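Local coordinates for ABC-type branched-chain amino acid transport systems periplasmic component-like protein (Thermomonospora curvata, PDB 4N03), which probably binds fatty acids as the extracytoplasmic substrate-binding component of an ABC transporter, and holds a palmitic acid in this crystal, at residues Met124-Pro128 with Ile320-Ala324; Val199-Pro203 with Ala217-Val223; Lys205-Met211 with Gln233-Leu238; Ala282-Ala286 with Ala379-Ile385; His343-Ala347 with Asn358-Phe362. All blocks are in the same frame, centred on the assembly; numbering follows the deposited sequence.

Interaction 1: Met124-Pro128 with Ile320-Ala324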
# COMPACT_ATOMS: atom_id res chain seq x y z
N MSE A 124 -16.43 6.56 8.99
CA MSE A 124 -16.07 5.19 8.61
C MSE A 124 -14.58 4.99 8.73
O MSE A 124 -13.82 5.50 7.91
CB MSE A 124 -16.49 4.98 7.14
CG MSE A 124 -16.24 3.54 6.64
SE MSE A 124 -17.44 2.25 7.44
CE MSE A 124 -18.87 2.49 6.07
N PHE A 125 -14.15 4.19 9.71
CA PHE A 125 -12.75 3.86 9.80
C PHE A 125 -12.33 3.08 8.60
O PHE A 125 -12.90 2.01 8.33
CB PHE A 125 -12.48 3.06 11.11
CG PHE A 125 -11.06 2.66 11.34
CD1 PHE A 125 -9.99 3.43 10.92
CD2 PHE A 125 -10.77 1.45 12.00
CE1 PHE A 125 -8.69 3.04 11.14
CE2 PHE A 125 -9.46 1.11 12.24
CZ PHE A 125 -8.42 1.86 11.79
N THR A 126 -11.37 3.57 7.84
CA THR A 126 -10.94 3.05 6.57
C THR A 126 -9.45 2.89 6.58
O THR A 126 -8.75 3.87 6.89
CB THR A 126 -11.41 3.99 5.45
OG1 THR A 126 -12.82 4.16 5.49
CG2 THR A 126 -11.04 3.46 4.12
N ILE A 127 -8.95 1.70 6.19
CA ILE A 127 -7.55 1.46 6.06
C ILE A 127 -7.24 1.19 4.61
O ILE A 127 -7.45 0.06 4.09
CB ILE A 127 -7.04 0.28 6.93
CG1 ILE A 127 -7.48 0.40 8.37
CG2 ILE A 127 -5.52 0.14 6.79
CD1 ILE A 127 -7.23 -0.84 9.21
N PRO A 128 -6.79 2.21 3.88
CA PRO A 128 -6.47 1.99 2.46
C PRO A 128 -5.23 1.15 2.22
O PRO A 128 -4.32 1.10 3.03
CB PRO A 128 -6.22 3.41 1.94
CG PRO A 128 -6.77 4.33 2.96
CD PRO A 128 -6.59 3.62 4.24
N ILE A 320 -4.48 -4.28 12.55
CA ILE A 320 -4.84 -2.92 12.99
C ILE A 320 -6.30 -2.86 13.38
O ILE A 320 -6.65 -2.34 14.46
CB ILE A 320 -4.51 -1.87 11.90
CG1 ILE A 320 -3.01 -1.74 11.72
CG2 ILE A 320 -5.14 -0.52 12.29
CD1 ILE A 320 -2.61 -1.00 10.46
N VAL A 321 -7.21 -3.31 12.52
CA VAL A 321 -8.61 -3.19 12.83
C VAL A 321 -9.00 -4.05 14.04
O VAL A 321 -9.81 -3.66 14.88
CB VAL A 321 -9.53 -3.45 11.61
CG1 VAL A 321 -9.65 -4.94 11.26
CG2 VAL A 321 -10.89 -2.85 11.87
N VAL A 322 -8.43 -5.25 14.16
CA VAL A 322 -8.74 -6.14 15.29
C VAL A 322 -8.24 -5.52 16.60
O VAL A 322 -8.94 -5.59 17.61
CB VAL A 322 -8.24 -7.59 15.05
CG1 VAL A 322 -8.36 -8.38 16.31
CG2 VAL A 322 -9.01 -8.21 13.90
N SER A 323 -7.04 -4.95 16.61
CA SER A 323 -6.54 -4.30 17.82
C SER A 323 -7.55 -3.21 18.27
O SER A 323 -7.87 -3.09 19.45
CB SER A 323 -5.17 -3.65 17.57
OG SER A 323 -4.16 -4.65 17.49
N ALA A 324 -8.04 -2.42 17.32
CA ALA A 324 -8.99 -1.36 17.62
C ALA A 324 -10.31 -1.93 18.08
O ALA A 324 -10.90 -1.46 19.05
CB ALA A 324 -9.20 -0.43 16.42
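Phe125 and Ile127, from the segment that carries edge strand 126-129, meet one face of the helix segment Ile320-Ala324. Both have CA-to-CB bonds toward the helix, whereas Met124, Thr126 and Pro128 do not touch it, as expected when every second residue of an extended chain faces the same layer. Phe125 takes chi1 t, which extends its ring so that CZ lies 4.1 Å from Ile320 CG2, a methyl close to the ring plane at its edge. The same ring brings CE2 to 4.2 Å from Val321 CG2 and 4.5 Å from Ala324 CB, spanning one helical turn. Ile127, with chi1 m and chi2 t, reaches out with CD1 to 3.7 Å from Ile320 CG2 and 4.2 Å from Val321 CB. Ile320 has chi1 m, which sets its CG2 within contact of both Phe125 CZ and Ile127 CD1. The join is purely apolar, buries 189 Å², and involves five buried residues. The ring of His343 also meets Phe125, and Tyr61 of helix 47-66 touches Val321. Such helix-on-sheet packing against a parallel sheet of order 2-1-3-4 is characteristic of the alpha/beta/alpha lobes of type I periplasmic binding proteins.

Interaction 2: Val199-Pro203 with Ala217-Val223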
# COMPACT_ATOMS: atom_id res chain seq x y z
N VAL A 199 14.08 16.61 -13.95
CA VAL A 199 13.03 15.60 -14.03
C VAL A 199 12.30 15.70 -15.36
O VAL A 199 11.91 16.80 -15.77
CB VAL A 199 11.98 15.74 -12.89
CG1 VAL A 199 10.96 14.62 -12.92
CG2 VAL A 199 12.68 15.72 -11.55
N PHE A 200 12.12 14.58 -16.02
CA PHE A 200 11.32 14.45 -17.21
C PHE A 200 10.09 13.63 -16.81
O PHE A 200 10.22 12.49 -16.28
CB PHE A 200 12.11 13.73 -18.31
CG PHE A 200 11.31 13.35 -19.52
CD1 PHE A 200 10.62 14.28 -20.21
CD2 PHE A 200 11.27 12.04 -19.93
CE1 PHE A 200 9.87 13.94 -21.31
CE2 PHE A 200 10.57 11.68 -21.05
CZ PHE A 200 9.86 12.64 -21.74
N GLU A 201 8.92 14.17 -17.02
CA GLU A 201 7.67 13.61 -16.52
C GLU A 201 6.84 12.95 -17.62
O GLU A 201 6.65 13.55 -18.69
CB GLU A 201 6.83 14.76 -15.93
CG GLU A 201 7.54 15.56 -14.88
CD GLU A 201 6.71 16.65 -14.21
OE1 GLU A 201 5.47 16.61 -14.33
OE2 GLU A 201 7.38 17.50 -13.58
N LEU A 202 6.33 11.74 -17.39
CA LEU A 202 5.58 10.98 -18.39
C LEU A 202 4.31 10.49 -17.77
O LEU A 202 4.30 9.38 -17.18
CB LEU A 202 6.43 9.83 -18.93
CG LEU A 202 7.54 10.17 -19.91
CD1 LEU A 202 8.34 8.97 -20.33
CD2 LEU A 202 6.95 10.69 -21.23
N PRO A 203 3.20 11.17 -17.86
CA PRO A 203 1.95 10.68 -17.31
C PRO A 203 1.37 9.52 -18.13
O PRO A 203 1.45 9.53 -19.35
CB PRO A 203 1.00 11.86 -17.40
CG PRO A 203 1.57 12.68 -18.51
CD PRO A 203 3.05 12.53 -18.43
N ALA A 217 10.59 7.65 -25.35
CA ALA A 217 10.72 9.02 -24.87
C ALA A 217 11.83 9.15 -23.83
O ALA A 217 12.60 10.11 -23.85
CB ALA A 217 9.39 9.49 -24.31
N LEU A 218 11.92 8.19 -22.90
CA LEU A 218 12.99 8.17 -21.92
C LEU A 218 14.37 8.14 -22.56
O LEU A 218 15.31 8.82 -22.12
CB LEU A 218 12.82 6.97 -20.97
CG LEU A 218 11.61 7.05 -20.05
CD1 LEU A 218 11.29 5.69 -19.52
CD2 LEU A 218 11.87 8.00 -18.90
N ALA A 219 14.53 7.34 -23.61
CA ALA A 219 15.77 7.24 -24.32
C ALA A 219 16.08 8.57 -25.04
O ALA A 219 17.21 9.04 -25.01
CB ALA A 219 15.71 6.09 -25.29
N LYS A 220 15.08 9.14 -25.68
CA LYS A 220 15.29 10.42 -26.38
C LYS A 220 15.76 11.51 -25.45
O LYS A 220 16.61 12.36 -25.80
CB LYS A 220 14.01 10.83 -27.08
CG LYS A 220 14.11 12.12 -27.86
CD LYS A 220 12.89 12.35 -28.74
CE LYS A 220 13.14 13.47 -29.74
NZ LYS A 220 12.01 13.57 -30.70
N GLU A 221 15.21 11.52 -24.25
CA GLU A 221 15.61 12.46 -23.22
C GLU A 221 16.92 12.15 -22.53
O GLU A 221 17.40 12.98 -21.70
CB GLU A 221 14.50 12.58 -22.20
CG GLU A 221 13.36 13.42 -22.66
CD GLU A 221 13.63 14.93 -22.57
OE1 GLU A 221 14.33 15.44 -21.67
OE2 GLU A 221 13.07 15.60 -23.38
N LYS A 222 17.50 11.01 -22.80
CA LYS A 222 18.77 10.63 -22.24
C LYS A 222 18.73 10.67 -20.71
O LYS A 222 19.60 11.21 -20.04
CB LYS A 222 19.90 11.47 -22.81
CG LYS A 222 20.01 11.40 -24.33
CD LYS A 222 21.18 12.25 -24.84
CE LYS A 222 21.38 12.08 -26.34
NZ LYS A 222 22.66 12.66 -26.84
N VAL A 223 17.70 10.07 -20.13
CA VAL A 223 17.61 10.07 -18.68
C VAL A 223 18.71 9.19 -18.07
O VAL A 223 19.26 8.30 -18.73
CB VAL A 223 16.21 9.58 -18.20
CG1 VAL A 223 15.11 10.45 -18.77
CG2 VAL A 223 15.97 8.11 -18.49
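This is the packing of a right-handed beta-alpha-beta unit in a Rossmann-like lobe of the periplasmic binding protein fold: edge strand 198-204 is covered by helix 212-220, which follows it in the chain. Val199 points away from the helix. Phe200 points toward it and contributes most, with 93 Å² covered; its CZ lies 4.1 Å from Ala217 CB, and its CD2 lies 4.2 Å from Leu218 CD2 and 4.3 Å from Val223 CG1. Glu201 again points away, and its carboxylate forms a salt bridge with Lys189. Leu202 returns to the helix side, placing CD2 4.1 Å from Ala217 CB and CD1 3.8 Å from Leu218 CG. The helix stops in a Schellman motif: Lys222 has phi 56°, Lys222 N bonds to Ala219 O at 3.0 Å, and a weak bond joins Val223 N to Leu218 O at 3.4 Å. Within this turn, Glu221 sends its carboxylate to a salt bridge with Lys170, while its CG makes a CH-pi contact 3.5 Å from the Phe200 ring centroid, 3° off the normal.

Interaction 3: Lys205-Met211 with Gln233-Leu238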
# COMPACT_ATOMS: atom_id res chain seq x y z
N LYS A 205 -1.94 6.27 -17.86
CA LYS A 205 -3.16 5.77 -17.22
C LYS A 205 -3.03 4.26 -16.96
O LYS A 205 -2.26 3.60 -17.61
CB LYS A 205 -4.36 6.04 -18.14
CG LYS A 205 -4.66 7.54 -18.33
CD LYS A 205 -5.85 7.83 -19.27
CE LYS A 205 -6.24 9.33 -19.42
NZ LYS A 205 -5.19 10.41 -19.65
N PRO A 206 -3.85 3.73 -16.04
CA PRO A 206 -3.77 2.31 -15.73
C PRO A 206 -4.11 1.40 -16.89
O PRO A 206 -3.65 0.27 -16.94
CB PRO A 206 -4.75 2.17 -14.57
CG PRO A 206 -4.83 3.51 -13.97
CD PRO A 206 -4.74 4.44 -15.11
N THR A 207 -4.85 1.95 -17.86
CA THR A 207 -5.21 1.25 -19.09
C THR A 207 -4.12 1.29 -20.17
O THR A 207 -4.28 0.74 -21.26
CB THR A 207 -6.53 1.85 -19.62
OG1 THR A 207 -6.48 3.26 -19.58
CG2 THR A 207 -7.71 1.35 -18.81
N ASP A 208 -2.99 1.94 -19.89
CA ASP A 208 -1.86 1.92 -20.79
C ASP A 208 -1.05 0.66 -20.48
O ASP A 208 -0.36 0.63 -19.49
CB ASP A 208 -1.06 3.21 -20.64
CG ASP A 208 -1.81 4.43 -21.15
OD1 ASP A 208 -2.63 4.33 -22.10
OD2 ASP A 208 -1.55 5.53 -20.62
N ARG A 209 -1.14 -0.34 -21.35
CA ARG A 209 -0.64 -1.68 -21.13
C ARG A 209 0.78 -1.80 -21.65
O ARG A 209 1.54 -2.66 -21.19
CB ARG A 209 -1.53 -2.70 -21.87
CG ARG A 209 -3.00 -2.67 -21.45
CD ARG A 209 -3.83 -3.78 -22.07
NE ARG A 209 -3.41 -5.12 -21.63
CZ ARG A 209 -3.76 -5.67 -20.47
NH1 ARG A 209 -4.60 -5.09 -19.63
NH2 ARG A 209 -3.29 -6.87 -20.19
N ASP A 210 1.14 -1.01 -22.63
CA ASP A 210 2.37 -1.17 -23.38
C ASP A 210 3.20 0.08 -23.18
O ASP A 210 2.76 1.17 -23.56
CB ASP A 210 1.97 -1.33 -24.85
CG ASP A 210 3.10 -1.67 -25.76
OD1 ASP A 210 4.27 -1.46 -25.46
OD2 ASP A 210 2.78 -2.17 -26.87
N MSE A 211 4.40 -0.05 -22.68
CA MSE A 211 5.28 1.06 -22.36
C MSE A 211 6.28 1.41 -23.44
O MSE A 211 7.21 2.15 -23.20
CB MSE A 211 6.03 0.75 -21.03
CG MSE A 211 5.05 0.64 -19.86
SE MSE A 211 4.36 2.34 -19.22
CE MSE A 211 2.63 2.36 -20.21
N GLN A 233 1.84 -4.79 -14.51
CA GLN A 233 1.85 -4.88 -15.97
C GLN A 233 2.76 -3.84 -16.59
O GLN A 233 3.56 -4.11 -17.51
CB GLN A 233 0.45 -4.74 -16.52
CG GLN A 233 0.35 -4.54 -18.03
CD GLN A 233 -1.07 -4.29 -18.47
OE1 GLN A 233 -1.54 -4.89 -19.43
NE2 GLN A 233 -1.76 -3.40 -17.79
N GLN A 234 2.68 -2.59 -16.12
CA GLN A 234 3.52 -1.51 -16.63
C GLN A 234 4.97 -1.76 -16.30
O GLN A 234 5.85 -1.47 -17.12
CB GLN A 234 3.08 -0.14 -16.16
CG GLN A 234 1.74 0.29 -16.72
CD GLN A 234 0.52 -0.20 -15.98
OE1 GLN A 234 0.60 -0.61 -14.83
NE2 GLN A 234 -0.63 -0.12 -16.64
N ALA A 235 5.25 -2.25 -15.10
CA ALA A 235 6.64 -2.53 -14.73
C ALA A 235 7.25 -3.58 -15.65
O ALA A 235 8.39 -3.42 -16.10
CB ALA A 235 6.73 -3.01 -13.29
N ALA A 236 6.53 -4.68 -15.91
CA ALA A 236 7.04 -5.72 -16.79
C ALA A 236 7.34 -5.16 -18.16
O ALA A 236 8.35 -5.48 -18.78
CB ALA A 236 6.10 -6.89 -16.86
N SER A 237 6.40 -4.37 -18.70
CA SER A 237 6.53 -3.83 -20.04
C SER A 237 7.71 -2.86 -20.11
O SER A 237 8.59 -2.93 -20.95
CB SER A 237 5.24 -3.16 -20.47
OG SER A 237 5.35 -2.61 -21.76
N LEU A 238 7.74 -1.89 -19.19
CA LEU A 238 8.78 -0.89 -19.21
C LEU A 238 10.17 -1.50 -19.03
O LEU A 238 11.10 -1.20 -19.77
CB LEU A 238 8.51 0.17 -18.14
CG LEU A 238 9.54 1.30 -18.16
CD1 LEU A 238 8.92 2.63 -17.80
CD2 LEU A 238 10.65 0.97 -17.19
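Gln233 lays its amide oxygen over one face of the Arg209 guanidinium, with OE1 2.6 Å from Arg209 CZ. Although Gln233 OE1 is 2.7 Å from Arg209 NH2 and 2.9 Å from Arg209 NE, the angles are poor for hydrogen bonding, as expected for an oxygen above the plane. Gln234 instead binds backbone: its NE2 donates to Asp208 O at 3.0 Å and 168°, and weakly to Pro206 O at 3.1 Å and 124°. These carbonyls belong to a type I turn, Lys205-Asp208, closed by Asp208 N to Lys205 O at 2.9 Å. The turn lies in the loop from strand 198-204 to helix 212-220, at the C-terminal end of a parallel strand in an alpha/beta lobe, where such folds commonly place ligand-facing loops; the side chain of Pro206 is about 8 Å from the bound palmitic acid. Beyond it, Met211, the N-cap residue of helix 212-220, donates from N to Ser237 OG at 2.9 Å and 167°. The CB atoms of Met211 and Leu238 meet at 3.9 Å, and selenomethionine SE of Met211 lies 4.1 Å from Gln234 CB.

Interaction 4: Ala282-Ala286 with Ala379-Ile385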
# COMPACT_ATOMS: atom_id res chain seq x y z
N ALA A 282 7.90 -4.56 4.62
CA ALA A 282 8.89 -5.60 4.50
C ALA A 282 8.38 -6.70 3.55
O ALA A 282 7.18 -6.99 3.53
CB ALA A 282 9.15 -6.22 5.85
N PRO A 283 9.29 -7.28 2.76
CA PRO A 283 8.89 -8.41 1.96
C PRO A 283 8.82 -9.71 2.81
O PRO A 283 9.29 -9.75 3.95
CB PRO A 283 10.01 -8.48 0.93
CG PRO A 283 11.21 -8.03 1.67
CD PRO A 283 10.70 -6.98 2.62
N MSE A 284 8.27 -10.78 2.23
CA MSE A 284 8.06 -12.08 2.93
C MSE A 284 9.35 -12.80 3.24
O MSE A 284 9.32 -13.80 3.94
CB MSE A 284 7.08 -12.91 2.12
CG MSE A 284 5.73 -12.20 2.05
SE MSE A 284 4.30 -13.14 2.95
CE MSE A 284 5.12 -13.33 4.71
N SER A 285 10.47 -12.35 2.71
CA SER A 285 11.79 -12.89 2.98
C SER A 285 12.49 -12.25 4.15
O SER A 285 13.57 -12.66 4.53
CB SER A 285 12.63 -12.75 1.74
OG SER A 285 12.76 -11.38 1.43
N ALA A 286 11.91 -11.20 4.73
CA ALA A 286 12.58 -10.54 5.85
C ALA A 286 12.74 -11.49 7.04
O ALA A 286 11.85 -12.27 7.35
CB ALA A 286 11.79 -9.33 6.28
N ALA A 379 13.66 -15.96 -3.44
CA ALA A 379 13.27 -15.50 -2.14
C ALA A 379 11.82 -15.73 -1.87
O ALA A 379 10.99 -15.63 -2.77
CB ALA A 379 13.57 -13.99 -2.07
N THR A 380 11.50 -15.96 -0.60
CA THR A 380 10.12 -16.06 -0.16
C THR A 380 9.42 -14.72 -0.47
O THR A 380 9.91 -13.65 -0.13
CB THR A 380 10.08 -16.38 1.33
OG1 THR A 380 10.81 -17.58 1.55
CG2 THR A 380 8.65 -16.60 1.83
N GLY A 381 8.27 -14.82 -1.13
CA GLY A 381 7.53 -13.64 -1.53
C GLY A 381 8.07 -12.94 -2.74
O GLY A 381 7.60 -11.83 -3.07
N GLY A 382 9.08 -13.49 -3.39
CA GLY A 382 9.53 -12.97 -4.68
C GLY A 382 10.34 -11.68 -4.61
O GLY A 382 10.52 -11.03 -5.63
N ALA A 383 10.86 -11.35 -3.44
CA ALA A 383 11.59 -10.09 -3.27
C ALA A 383 12.51 -10.21 -2.08
O ALA A 383 12.21 -10.92 -1.12
CB ALA A 383 10.66 -8.89 -3.11
N VAL A 384 13.59 -9.42 -2.10
CA VAL A 384 14.54 -9.36 -0.97
C VAL A 384 14.86 -7.91 -0.66
O VAL A 384 14.85 -7.03 -1.54
CB VAL A 384 15.88 -10.12 -1.22
CG1 VAL A 384 15.70 -11.62 -1.34
CG2 VAL A 384 16.63 -9.64 -2.43
N ILE A 385 15.20 -7.67 0.59
CA ILE A 385 15.67 -6.34 1.00
C ILE A 385 17.04 -6.06 0.42
O ILE A 385 17.97 -6.87 0.54
CB ILE A 385 15.71 -6.29 2.54
CG1 ILE A 385 14.30 -6.33 3.09
CG2 ILE A 385 16.44 -5.04 3.02
CD1 ILE A 385 14.20 -6.55 4.60
O HOH W 1 7.30 -10.26 -0.50
O HOH W 2 14.62 -9.68 2.53
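Pro283 forms the apolar centre, its ring lying against Ala383 and Ile385, with CB 4.1 Å from Ala383 CB and CD 3.7 Å from Ile385 CG1. A type I beta turn, Pro283-Ala286, after strand 275-279, docks on edge strand 383-390 of this periplasmic binding protein fold's mixed sheet and on Ala379-Gly381 just before it. Ile385 also reaches Ala286, CD1 to CB 4.0 Å. Further out, Met284 places CB 3.7 Å from Gly381 CA. Gly381 has phi 78°, and an ideal CB there would clash, 2.5 Å from Met284 CB. The selenomethionine side chain of Met284 touches helices 289-301 and 309-330. At the polar edge, water 1 accepts from Met284 N at 2.9 Å and donates to Gly381 O at 3.0 Å. Ser285 N is 3.2 Å from Thr380 O, but the angle is too poor for a bond. Water 2 accepts from Ile385 N at 2.9 Å and donates to Ser285 OG at 2.7 Å, while Ser285 OG donates to Ala383 O at 2.6 Å.

Interaction 5: His343-Ala347 with Asn358-Phe362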
# COMPACT_ATOMS: atom_id res chain seq x y z
N HIS A 343 -8.62 3.10 17.89
CA HIS A 343 -7.52 3.09 16.95
C HIS A 343 -6.52 4.25 17.22
O HIS A 343 -5.32 4.08 17.28
CB HIS A 343 -8.04 3.22 15.51
CG HIS A 343 -6.94 3.33 14.52
ND1 HIS A 343 -5.98 2.36 14.33
CD2 HIS A 343 -6.57 4.38 13.74
CE1 HIS A 343 -5.11 2.78 13.44
NE2 HIS A 343 -5.45 4.01 13.07
N ARG A 344 -7.05 5.45 17.36
CA ARG A 344 -6.25 6.69 17.43
C ARG A 344 -5.62 6.89 18.79
O ARG A 344 -4.96 7.92 18.99
CB ARG A 344 -7.07 7.91 17.09
CG ARG A 344 -7.55 7.96 15.65
CD ARG A 344 -6.61 8.65 14.73
NE ARG A 344 -6.94 8.52 13.33
CZ ARG A 344 -6.06 8.22 12.39
NH1 ARG A 344 -4.80 8.05 12.67
NH2 ARG A 344 -6.45 8.17 11.13
N SER A 345 -5.85 5.97 19.73
CA SER A 345 -5.15 5.94 21.00
C SER A 345 -3.79 5.30 20.93
O SER A 345 -3.01 5.42 21.86
CB SER A 345 -6.02 5.31 22.08
OG SER A 345 -6.10 3.89 21.93
N GLU A 346 -3.45 4.68 19.79
CA GLU A 346 -2.19 3.91 19.67
C GLU A 346 -1.08 4.72 19.10
O GLU A 346 -1.09 5.06 17.88
CB GLU A 346 -2.48 2.69 18.77
CG GLU A 346 -1.28 1.82 18.50
CD GLU A 346 -0.66 1.28 19.76
OE1 GLU A 346 0.28 1.85 20.29
OE2 GLU A 346 -1.13 0.23 20.26
N ALA A 347 -0.14 5.14 19.91
CA ALA A 347 1.04 5.91 19.51
C ALA A 347 2.24 5.08 19.08
O ALA A 347 3.20 5.61 18.53
CB ALA A 347 1.46 6.85 20.63
N ASN A 358 2.92 5.16 14.17
CA ASN A 358 2.16 5.91 15.17
C ASN A 358 0.80 6.27 14.57
O ASN A 358 0.77 6.88 13.51
CB ASN A 358 2.96 7.16 15.55
CG ASN A 358 2.36 7.98 16.70
OD1 ASN A 358 1.14 8.04 16.93
ND2 ASN A 358 3.22 8.75 17.35
N PHE A 359 -0.30 5.92 15.25
CA PHE A 359 -1.65 6.16 14.82
C PHE A 359 -2.34 7.40 15.43
O PHE A 359 -3.51 7.62 15.21
CB PHE A 359 -2.49 4.91 15.08
CG PHE A 359 -2.04 3.67 14.32
CD1 PHE A 359 -1.53 3.79 13.03
CD2 PHE A 359 -2.16 2.42 14.87
CE1 PHE A 359 -1.18 2.70 12.30
CE2 PHE A 359 -1.77 1.26 14.11
CZ PHE A 359 -1.25 1.47 12.86
N THR A 360 -1.66 8.07 16.36
CA THR A 360 -2.36 9.18 17.06
C THR A 360 -2.57 10.46 16.19
O THR A 360 -3.34 11.31 16.55
CB THR A 360 -1.70 9.59 18.34
OG1 THR A 360 -0.39 10.03 18.02
CG2 THR A 360 -1.58 8.46 19.28
N TYR A 361 -1.76 10.54 15.16
CA TYR A 361 -1.92 11.65 14.24
C TYR A 361 -2.20 11.26 12.85
O TYR A 361 -2.16 10.05 12.49
CB TYR A 361 -0.66 12.43 14.27
CG TYR A 361 0.53 11.66 13.84
CD1 TYR A 361 0.66 11.25 12.53
CD2 TYR A 361 1.52 11.29 14.73
CE1 TYR A 361 1.77 10.57 12.08
CE2 TYR A 361 2.65 10.62 14.28
CZ TYR A 361 2.76 10.26 12.97
OH TYR A 361 3.87 9.60 12.58
N PHE A 362 -2.63 12.22 12.07
CA PHE A 362 -3.01 11.96 10.69
C PHE A 362 -2.73 13.21 9.81
O PHE A 362 -3.22 13.27 8.70
CB PHE A 362 -4.47 11.45 10.58
CG PHE A 362 -5.46 12.15 11.46
CD1 PHE A 362 -5.63 11.75 12.75
CD2 PHE A 362 -6.19 13.27 11.00
CE1 PHE A 362 -6.52 12.43 13.58
CE2 PHE A 362 -7.10 13.89 11.82
CZ PHE A 362 -7.23 13.50 13.11
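The rings of His343 and Phe359 meet at an oblique angle, with centroids 4.4 Å apart and planes at 35°, a geometry that is neither a stack nor edge-to-face. His343 CE1 sits over one face of Phe359, 3.3 Å from its CD2, while His343 NE2 is hydrogen-bonded to Gln142. Phe359 is the most covered residue, with 107 Å² buried, and Glu346 CG adds a contact 3.8 Å from Phe359 CD2. The backbones are joined by Phe359 N donating to Glu346 O at 2.9 Å and 142°. Arg344 supplies the second direct bond, NH1 to Phe359 O at 2.9 Å and 156°. Phe362 CD1 lies over one face of the guanidinium, 3.5 Å from Arg344 NE, and Arg344 NE is hydrogen-bonded to Lys139 O. Each segment is braced locally. His343-Glu346 is a type I turn closed by Glu346 N to His343 O at 3.2 Å; Asn358 forms an Asx turn, its OD1 accepting from Thr360 N at 2.9 Å and from Thr360 OG1 at 2.7 Å. The contact thus closes a loop between helix 336-343 and strand 370-375. Ile320 of helix 309-330 touches both aromatic rings, and Phe125 of interaction 1 meets His343, so the loop lies against that helix and the segment carrying strand 126-129 in one alpha/beta lobe.

In the fold
From the N terminus, interaction 1 opens at strand 126-129 and closes on helix 309-330, a span that encloses interactions 2 and 3. Those two cross, because their segments alternate along strand 198-204, its following loop and helix, and helix 232-244; they touch through Leu218 and Leu238. Interaction 4 starts before interaction 1 closes and so crosses it, ending at edge strand 383-390 of the sheet whose other edge, 198-204, carries interaction 2. Interaction 5 follows interaction 1 in series and nests inside interaction 4. Interactions 1 and 5 touch within the lobe of the four-stranded sheet, their centres about 11 Å apart; interactions 2, 3 and 4 belong to the seven-stranded lobe.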